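Long-range contact in titin (Homo sapiens, PDB 3QP3), which serves as a giant elastic scaffold of the striated-muscle sarcomere, built largely from immunoglobulin-like and fibronectin type III domains, and also carries a kinase domain: residues H18-G23 against A94-T99. Sequence-based numbering, arbitrary orientation.
Sequences HRVPCG and ATLDVT
His-18 and Val-20 each spend both backbone polar groups on the strand 88-99 alongside. At the start, His-18 N gives its hydrogen to Thr-95 O at 3.1 Å, and His-18 O takes Asp-97 N at 3.0 Å. Next, Asp-97 O accepts Val-20 N at 3.0 Å, while Val-20 O receives Thr-99 N at 2.8 Å. A last bond, from Cys-22 N to Thr-99 O at 2.6 Å, carries the pairing past the end of strand 18-21. The two strands run parallel. This is the A'-G pairing of an I-set immunoglobulin domain: strand 18-21 edges the sheet beside the C-terminal strand, whose other side bonds to strand 77-85.

Val-20, Leu-96 and Val-98 lie on the inward face, where Val-20 CG1 meets Leu-96 CD1 at 3.7 Å and, more loosely, Val-98 CG2. The same Leu-96 methyl sits 3.7 Å from His-18 NE2, approaching the imidazole obliquely. Both ring nitrogens have partners, NE2 with Thr-26 OG1 and ND1 with Arg-16 O, which fixes the ring's rotation. On the outward face Arg-19 runs beside Asp-97, but its chain bends at chi3 (-73°) and Arg-19 NE stays 5.4 Å from Asp-97 OD2, too far for a salt bridge.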
# COMPACT_ATOMS: atom_id res chain seq x y z
N HIS A 18 1.98 12.51 -0.15
CA HIS A 18 1.17 13.66 0.24
C HIS A 18 1.42 14.13 1.66
O HIS A 18 2.09 13.46 2.45
CB HIS A 18 -0.32 13.37 0.02
CG HIS A 18 -0.87 12.26 0.87
ND1 HIS A 18 -0.85 10.94 0.47
CD2 HIS A 18 -1.49 12.28 2.08
CE1 HIS A 18 -1.42 10.19 1.40
NE2 HIS A 18 -1.82 10.99 2.39
N ARG A 19 0.89 15.31 1.98
CA ARG A 19 1.00 15.87 3.31
C ARG A 19 -0.28 15.58 4.09
O ARG A 19 -1.36 15.44 3.50
CB ARG A 19 1.23 17.38 3.24
CG ARG A 19 2.61 17.78 2.72
CD ARG A 19 2.72 19.29 2.52
NE ARG A 19 1.96 19.75 1.35
CZ ARG A 19 0.69 20.14 1.39
NH1 ARG A 19 0.03 20.14 2.54
NH2 ARG A 19 0.08 20.54 0.28
N VAL A 20 -0.15 15.47 5.41
CA VAL A 20 -1.31 15.40 6.29
C VAL A 20 -0.99 16.16 7.58
O VAL A 20 0.12 16.06 8.11
CB VAL A 20 -1.72 13.94 6.61
CG1 VAL A 20 -0.60 13.22 7.36
CG2 VAL A 20 -3.01 13.91 7.43
N PRO A 21 -1.96 16.96 8.06
CA PRO A 21 -1.73 17.69 9.31
C PRO A 21 -1.67 16.72 10.47
O PRO A 21 -2.42 15.75 10.50
CB PRO A 21 -2.99 18.57 9.43
CG PRO A 21 -3.57 18.63 8.05
CD PRO A 21 -3.27 17.27 7.47
N CYS A 22 -0.76 16.96 11.40
CA CYS A 22 -0.63 16.12 12.57
C CYS A 22 -1.99 15.91 13.24
O CYS A 22 -2.72 16.87 13.49
CB CYS A 22 0.36 16.75 13.56
SG CYS A 22 0.44 15.87 15.13
N GLY A 23 -2.33 14.67 13.52
CA GLY A 23 -3.59 14.38 14.19
C GLY A 23 -4.66 13.87 13.26
O GLY A 23 -5.57 13.14 13.68
N ALA A 94 5.42 5.40 -1.51
CA ALA A 94 5.08 6.81 -1.48
C ALA A 94 5.46 7.34 -0.11
O ALA A 94 5.69 6.56 0.81
CB ALA A 94 3.59 7.01 -1.75
N THR A 95 5.52 8.66 0.01
CA THR A 95 6.00 9.31 1.21
C THR A 95 4.86 10.03 1.91
O THR A 95 4.05 10.68 1.26
CB THR A 95 7.12 10.32 0.87
OG1 THR A 95 8.22 9.61 0.29
CG2 THR A 95 7.61 11.04 2.11
N LEU A 96 4.79 9.88 3.23
CA LEU A 96 3.83 10.65 4.02
C LEU A 96 4.59 11.72 4.77
O LEU A 96 5.55 11.43 5.48
CB LEU A 96 3.09 9.76 5.02
CG LEU A 96 1.97 10.44 5.81
CD1 LEU A 96 0.84 10.86 4.89
CD2 LEU A 96 1.44 9.52 6.91
N ASP A 97 4.15 12.96 4.59
CA ASP A 97 4.72 14.09 5.30
C ASP A 97 3.70 14.63 6.29
O ASP A 97 2.76 15.33 5.91
CB ASP A 97 5.14 15.18 4.30
CG ASP A 97 5.81 16.35 4.98
OD1 ASP A 97 6.33 16.16 6.10
OD2 ASP A 97 5.83 17.47 4.38
N VAL A 98 3.89 14.31 7.57
CA VAL A 98 3.00 14.78 8.63
C VAL A 98 3.42 16.19 9.07
O VAL A 98 4.52 16.39 9.57
CB VAL A 98 3.01 13.84 9.86
CG1 VAL A 98 1.97 14.28 10.88
CG2 VAL A 98 2.78 12.39 9.44
N THR A 99 2.53 17.17 8.87
CA THR A 99 2.84 18.58 9.11
C THR A 99 2.09 19.17 10.30
O THR A 99 1.31 18.48 10.96
CB THR A 99 2.46 19.44 7.89
OG1 THR A 99 1.04 19.41 7.73
CG2 THR A 99 3.13 18.93 6.63